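Local coordinates for queuine lyase ([Clostridium] spiroforme DSM 1552, PDB 6P78), which probably cleaves a carbon-nitrogen bond of queuine as a radical SAM enzyme, using S-adenosylmethionine and a [4Fe-4S] cluster, at residues A[63-67]-A[94-99]; A[143-149]-A[158-162]. All coordinates share one frame; numbering follows the deposited sequence.

Interaction 1: residues A[63-67]-A[94-99]; sequences QKENQ and ELPDET
Gln63 and Glu94 supply the one direct hydrogen bond between the segments: the side-chain amide NE2 of Gln63 donates a hydrogen bond to the backbone O of Glu94 at 3.0 Å, with an N-H...O angle of 157°. The donor sits well above the carbonyl plane, not on a lone pair. At the other end of the same amide, OE1 of Gln63 accepts from Asn66 ND2 at 2.9 Å. Held at both ends, the amide has its rotation fixed.

Packing centres on Pro96, the N-cap residue of helix 97-109. Its CG lies 3.4 Å from Gln63 OE1, and CB of Asn66 closes on the same ring carbon at 3.8 Å. One turn along, the Gln67 side chain leaves with CG anti to its own N (chi1 -165°), which sets CG against CB of Glu98 at 3.6 Å as the two chains cross roughly at right angles.

A water bridges the helices, 2.9 Å from Gln67 O and hydrogen-bonded to Thr99 OG1. Nearer the surface, Lys64 NZ and Glu98 OE2 form a long salt bridge of 3.9 Å. The carboxylate of Glu94 instead turns inward, to Tyr123 OH and the backbone N of Ser91 and Ile46, close to the cluster ligand Cys45.

What is joined here is the start of two neighbouring helices, 63-74 and 97-109, which lead into the parallel strands 83-87 and 114-118: successive beta-alpha units of the partial barrel of a radical SAM core.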
loop_
_atom_site.group_PDB
_atom_site.type_symbol
_atom_site.label_atom_id
_atom_site.label_comp_id
_atom_site.label_asym_id
_atom_site.label_seq_id
_atom_site.Cartn_x
_atom_site.Cartn_y
_atom_site.Cartn_z
ATOM N N GLN A 63 14.975 9.265 13.160
ATOM C CA GLN A 63 13.548 9.525 13.307
ATOM C C GLN A 63 13.263 10.982 13.669
ATOM O O GLN A 63 12.156 11.472 13.428
ATOM C CB GLN A 63 12.942 8.589 14.358
ATOM C CG GLN A 63 12.848 7.106 13.926
ATOM C CD GLN A 63 11.678 6.803 12.986
ATOM O OE1 GLN A 63 11.559 7.393 11.905
ATOM N NE2 GLN A 63 10.818 5.857 13.385
ATOM N N LYS A 64 14.225 11.699 14.238
ATOM C CA LYS A 64 13.923 13.092 14.536
ATOM C C LYS A 64 13.900 13.937 13.265
ATOM O O LYS A 64 13.073 14.845 13.143
ATOM C CB LYS A 64 14.901 13.633 15.573
ATOM C CG LYS A 64 14.768 12.926 16.924
ATOM C CD LYS A 64 14.498 13.917 18.060
ATOM C CE LYS A 64 13.086 14.509 17.977
ATOM N NZ LYS A 64 12.010 13.550 18.395
ATOM N N GLU A 65 14.767 13.634 12.298
ATOM C CA GLU A 65 14.691 14.295 11.002
ATOM C C GLU A 65 13.453 13.852 10.227
ATOM O O GLU A 65 12.816 14.666 9.550
ATOM C CB GLU A 65 15.959 14.014 10.199
ATOM C CG GLU A 65 16.118 14.900 8.975
ATOM C CD GLU A 65 16.231 16.390 9.316
ATOM O OE1 GLU A 65 15.647 17.208 8.571
ATOM O OE2 GLU A 65 16.907 16.750 10.311
ATOM N N ASN A 66 13.100 12.563 10.299
ATOM C CA ASN A 66 11.854 12.134 9.673
ATOM C C ASN A 66 10.667 12.909 10.232
ATOM O O ASN A 66 9.771 13.322 9.483
ATOM C CB ASN A 66 11.646 10.634 9.876
ATOM C CG ASN A 66 12.635 9.805 9.112
ATOM O OD1 ASN A 66 13.251 10.273 8.156
ATOM N ND2 ASN A 66 12.776 8.546 9.510
ATOM N N GLN A 67 10.655 13.142 11.542
ATOM C CA GLN A 67 9.512 13.808 12.141
ATOM C C GLN A 67 9.396 15.241 11.634
ATOM O O GLN A 67 8.289 15.717 11.347
ATOM C CB GLN A 67 9.627 13.778 13.666
ATOM C CG GLN A 67 8.326 14.124 14.372
ATOM C CD GLN A 67 8.247 15.565 14.812
ATOM O OE1 GLN A 67 7.378 16.321 14.361
ATOM N NE2 GLN A 67 9.132 15.953 15.720
ATOM N N GLU A 94 6.509 1.949 11.441
ATOM C CA GLU A 94 7.878 2.440 11.382
ATOM C C GLU A 94 7.931 3.963 11.373
ATOM O O GLU A 94 9.021 4.531 11.384
ATOM C CB GLU A 94 8.591 1.872 10.153
ATOM C CG GLU A 94 8.893 0.380 10.336
ATOM C CD GLU A 94 8.654 -0.464 9.097
ATOM O OE1 GLU A 94 8.434 0.096 8.017
ATOM O OE2 GLU A 94 8.693 -1.703 9.215
ATOM N N LEU A 95 6.784 4.620 11.353
ATOM C CA LEU A 95 6.778 6.077 11.457
ATOM C C LEU A 95 7.273 6.506 12.833
ATOM O O LEU A 95 7.153 5.761 13.805
ATOM C CB LEU A 95 5.375 6.623 11.231
ATOM C CG LEU A 95 4.865 6.484 9.804
ATOM C CD1 LEU A 95 3.380 6.767 9.761
ATOM C CD2 LEU A 95 5.640 7.416 8.881
ATOM N N PRO A 96 7.853 7.705 12.934
ATOM C CA PRO A 96 8.223 8.232 14.248
ATOM C C PRO A 96 7.015 8.203 15.174
ATOM O O PRO A 96 5.868 8.355 14.741
ATOM C CB PRO A 96 8.663 9.675 13.949
ATOM C CG PRO A 96 9.064 9.664 12.500
ATOM C CD PRO A 96 8.248 8.586 11.823
ATOM N N ASP A 97 7.277 7.994 16.467
ATOM C CA ASP A 97 6.168 8.002 17.412
ATOM C C ASP A 97 5.444 9.340 17.392
ATOM O O ASP A 97 4.216 9.376 17.501
ATOM C CB ASP A 97 6.667 7.674 18.819
ATOM C CG ASP A 97 7.034 6.199 18.978
ATOM O OD1 ASP A 97 6.117 5.356 19.138
ATOM O OD2 ASP A 97 8.243 5.882 18.946
ATOM N N GLU A 98 6.183 10.437 17.196
ATOM C CA GLU A 98 5.567 11.761 17.164
ATOM C C GLU A 98 4.729 11.949 15.907
ATOM O O GLU A 98 3.713 12.651 15.945
ATOM C CB GLU A 98 6.638 12.858 17.256
ATOM C CG GLU A 98 7.512 12.811 18.510
ATOM C CD GLU A 98 8.548 11.680 18.491
ATOM O OE1 GLU A 98 8.914 11.196 19.590
ATOM O OE2 GLU A 98 8.981 11.260 17.389
ATOM N N THR A 99 5.127 11.330 14.786
ATOM C CA THR A 99 4.305 11.405 13.588
ATOM C C THR A 99 3.003 10.655 13.797
ATOM O O THR A 99 1.931 11.157 13.448
ATOM C CB THR A 99 5.061 10.844 12.374
ATOM O OG1 THR A 99 6.258 11.607 12.149
ATOM C CG2 THR A 99 4.184 10.893 11.127
HETATM O O HOH W 1 5.905 14.277 12.209
#

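Interaction 2: residues A[143-149]-A[158-162]. With SAM (S-adenosylmethionine), chain D.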
loop_
_atom_site.group_PDB
_atom_site.type_symbol
_atom_site.label_atom_id
_atom_site.label_comp_id
_atom_site.label_asym_id
_atom_site.label_seq_id
_atom_site.Cartn_x
_atom_site.Cartn_y
_atom_site.Cartn_z
ATOM N N GLY A 143 1.022 -5.676 1.217
ATOM C CA GLY A 143 1.635 -5.983 -0.069
ATOM C C GLY A 143 1.732 -7.473 -0.340
ATOM O O GLY A 143 2.831 -8.036 -0.342
ATOM N N ILE A 144 0.581 -8.120 -0.553
ATOM C CA ILE A 144 0.570 -9.552 -0.893
ATOM C C ILE A 144 1.331 -9.787 -2.195
ATOM O O ILE A 144 2.071 -10.767 -2.334
ATOM C CB ILE A 144 -0.888 -10.058 -1.013
ATOM C CG1 ILE A 144 -1.668 -9.906 0.309
ATOM C CG2 ILE A 144 -0.913 -11.546 -1.446
ATOM C CD1 ILE A 144 -1.068 -10.620 1.521
ATOM N N GLU A 145 1.178 -8.866 -3.153
ATOM C CA GLU A 145 1.710 -8.894 -4.520
ATOM C C GLU A 145 1.081 -9.974 -5.401
ATOM O O GLU A 145 0.635 -9.683 -6.514
ATOM C CB GLU A 145 3.238 -9.040 -4.534
ATOM C CG GLU A 145 4.006 -8.224 -3.455
ATOM C CD GLU A 145 3.674 -6.724 -3.404
ATOM O OE1 GLU A 145 4.205 -6.034 -2.499
ATOM O OE2 GLU A 145 2.899 -6.207 -4.242
ATOM N N THR A 146 1.087 -11.235 -4.947
ATOM C CA THR A 146 0.422 -12.312 -5.666
ATOM C C THR A 146 0.040 -13.383 -4.648
ATOM O O THR A 146 0.760 -13.612 -3.670
ATOM C CB THR A 146 1.304 -12.953 -6.752
ATOM O OG1 THR A 146 0.611 -14.092 -7.303
ATOM C CG2 THR A 146 2.587 -13.428 -6.136
ATOM N N PHE A 147 -1.109 -14.008 -4.864
ATOM C CA PHE A 147 -1.501 -15.065 -3.946
ATOM C C PHE A 147 -0.764 -16.366 -4.240
ATOM O O PHE A 147 -0.927 -17.333 -3.490
ATOM C CB PHE A 147 -3.013 -15.279 -4.017
ATOM C CG PHE A 147 -3.781 -14.122 -3.456
ATOM C CD1 PHE A 147 -3.883 -13.962 -2.074
ATOM C CD2 PHE A 147 -4.322 -13.163 -4.290
ATOM C CE1 PHE A 147 -4.552 -12.882 -1.534
ATOM C CE2 PHE A 147 -5.007 -12.070 -3.739
ATOM C CZ PHE A 147 -5.123 -11.951 -2.381
ATOM N N ASN A 148 0.021 -16.412 -5.318
ATOM C CA ASN A 148 0.819 -17.599 -5.624
ATOM C C ASN A 148 2.002 -17.678 -4.654
ATOM O O ASN A 148 2.859 -16.787 -4.612
ATOM C CB ASN A 148 1.280 -17.568 -7.082
ATOM C CG ASN A 148 2.064 -18.775 -7.454
ATOM O OD1 ASN A 148 3.276 -18.841 -7.243
ATOM N ND2 ASN A 148 1.381 -19.764 -8.018
ATOM N N ASP A 149 2.021 -18.734 -3.833
ATOM C CA ASP A 149 2.981 -18.799 -2.729
ATOM C C ASP A 149 4.421 -18.762 -3.229
ATOM O O ASP A 149 5.261 -18.027 -2.697
ATOM C CB ASP A 149 2.766 -20.080 -1.921
ATOM C CG ASP A 149 1.444 -20.112 -1.190
ATOM O OD1 ASP A 149 0.760 -19.062 -1.072
ATOM O OD2 ASP A 149 1.088 -21.224 -0.733
ATOM N N LYS A 158 8.945 -11.939 -0.381
ATOM C CA LYS A 158 8.108 -11.116 0.511
ATOM C C LYS A 158 8.066 -11.626 1.947
ATOM O O LYS A 158 7.726 -10.859 2.849
ATOM C CB LYS A 158 6.663 -11.070 0.015
ATOM C CG LYS A 158 6.442 -10.390 -1.314
ATOM C CD LYS A 158 6.613 -8.883 -1.252
ATOM C CE LYS A 158 6.006 -8.229 -0.051
ATOM N NZ LYS A 158 5.785 -6.756 -0.326
ATOM N N ASN A 159 8.359 -12.908 2.176
ATOM C CA ASN A 159 8.187 -13.540 3.487
ATOM C C ASN A 159 6.771 -13.302 4.028
ATOM O O ASN A 159 6.567 -12.799 5.133
ATOM C CB ASN A 159 9.259 -13.067 4.469
ATOM C CG ASN A 159 9.258 -13.850 5.783
ATOM O OD1 ASN A 159 8.668 -14.935 5.887
ATOM N ND2 ASN A 159 9.909 -13.289 6.800
ATOM N N ILE A 160 5.779 -13.728 3.240
ATOM C CA ILE A 160 4.371 -13.599 3.610
ATOM C C ILE A 160 3.768 -14.990 3.559
ATOM O O ILE A 160 3.604 -15.555 2.470
ATOM C CB ILE A 160 3.619 -12.641 2.679
ATOM C CG1 ILE A 160 4.110 -11.196 2.863
ATOM C CG2 ILE A 160 2.089 -12.713 2.906
ATOM C CD1 ILE A 160 3.558 -10.251 1.765
ATOM N N HIS A 161 3.428 -15.540 4.716
ATOM C CA HIS A 161 3.025 -16.942 4.815
ATOM C C HIS A 161 1.654 -17.011 5.458
ATOM O O HIS A 161 1.490 -16.595 6.604
ATOM C CB HIS A 161 4.044 -17.728 5.628
ATOM C CG HIS A 161 5.395 -17.769 4.993
ATOM N ND1 HIS A 161 5.782 -18.775 4.137
ATOM C CD2 HIS A 161 6.430 -16.897 5.046
ATOM C CE1 HIS A 161 7.016 -18.542 3.717
ATOM N NE2 HIS A 161 7.424 -17.399 4.243
ATOM N N PHE A 162 0.677 -17.534 4.719
ATOM C CA PHE A 162 -0.660 -17.762 5.246
ATOM C C PHE A 162 -1.163 -19.091 4.709
ATOM O O PHE A 162 -0.810 -19.505 3.601
ATOM C CB PHE A 162 -1.636 -16.619 4.877
ATOM C CG PHE A 162 -1.618 -16.264 3.407
ATOM C CD1 PHE A 162 -2.439 -16.929 2.514
ATOM C CD2 PHE A 162 -0.779 -15.281 2.926
ATOM C CE1 PHE A 162 -2.412 -16.635 1.157
ATOM C CE2 PHE A 162 -0.759 -14.974 1.577
ATOM C CZ PHE A 162 -1.572 -15.660 0.695
HETATM N N SAM D . 5.599 -2.776 3.312
HETATM C CA SAM D . 4.229 -3.223 3.125
HETATM C C SAM D . 4.219 -4.568 2.411
HETATM O O SAM D . 3.342 -5.398 2.664
HETATM O OXT SAM D . 5.110 -4.864 1.603
HETATM C CB SAM D . 3.440 -2.164 2.361
HETATM C CG SAM D . 3.457 -2.225 0.831
HETATM S SD SAM D . 4.847 -1.405 0.000
HETATM C CE SAM D . 5.133 0.032 1.075
HETATM C "C5'" SAM D . 4.122 -0.585 -1.462
HETATM C "C4'" SAM D . 3.606 -1.399 -2.671
HETATM O "O4'" SAM D . 4.007 -0.807 -3.901
HETATM C "C3'" SAM D . 4.074 -2.848 -2.774
HETATM O "O3'" SAM D . 3.297 -3.720 -1.973
HETATM C "C2'" SAM D . 3.906 -3.136 -4.260
HETATM O "O2'" SAM D . 2.586 -3.631 -4.518
HETATM C "C1'" SAM D . 4.068 -1.771 -4.929
HETATM N N9 SAM D . 5.339 -1.666 -5.705
HETATM C C8 SAM D . 6.641 -1.696 -5.250
HETATM N N7 SAM D . 7.485 -1.581 -6.300
HETATM C C5 SAM D . 6.740 -1.474 -7.429
HETATM C C6 SAM D . 7.065 -1.350 -8.775
HETATM N N6 SAM D . 8.331 -1.293 -9.172
HETATM N N1 SAM D . 6.060 -1.271 -9.706
HETATM C C2 SAM D . 4.740 -1.342 -9.325
HETATM N N3 SAM D . 4.413 -1.465 -8.005
HETATM C C4 SAM D . 5.399 -1.523 -7.063
#
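Glu145 and Lys158 come together almost at right angles, with the CG of the glutamate lying across CD of the lysine and the charged ends meeting beside S-adenosylmethionine. NZ of Lys158 donates to OE1 of Glu145 at 2.8 Å, taking the anti lone pair that faces away from OE2. Two successive bends in the lysine chain (chi2 -72°, chi3 -42°) fold it back toward the glutamate and bring NZ to this spot; there it also makes a weak bond to Gly143 O.

The glutamate carboxylate meets the ribose diol in bidentate fashion, one oxygen to each hydroxyl. OE1 accepts from O3' of S-adenosylmethionine at 2.5 Å, and OE2 accepts from its O2' at 2.6 Å. The ligand's own carboxylate is held from two directions, by Gly143 N to its O at 2.7 Å and by Lys158 NZ to its OXT at 2.8 Å.

Behind this polar end the two loops close over apolar groups. CD1 of Ile144 meets CG2 of Ile160 at 4.0 Å, the side chains crossing about perpendicular, while CD1 of Ile160 presses tightly on the carbonyl O of Gly143. Farther out, CZ of Phe162 points to the edge of the Phe147 ring, 4.0 Å from its CD1, and CG2 of Ile144 rests on one face of Phe147, offset toward the rim. Phe147 continues into contact with Ile165 and Ile168 of helix 165-169.

Lys158, which also touches the [4Fe-4S] cluster, thus stands between the carboxylate of Glu145 and that of the ligand. Its positive charge would be expected to offset part of the negative charge of both, so that a single ammonium ties the ribose-binding glutamate to the methionine end of S-adenosylmethionine.

How the interactions relate
Both contacts lie within the radical SAM core, yet their centres are about 28 Å apart and they share no helix or strand. Interaction 1 is only partly buried, toward the outside of the fold, where two helices flanking the sheet that holds strands 83-87 and 114-118 begin; its bonds run through neutral amides, backbone and water, and its one ion pair is long. Interaction 2 is largely buried and joins the loops on either side of helix 149-155, following strand 137-141. There the ion pair is short and shared with bound S-adenosylmethionine, and apolar side chains pack behind it. Interaction 1 approaches the cofactors through Glu94, whereas interaction 2 touches them directly.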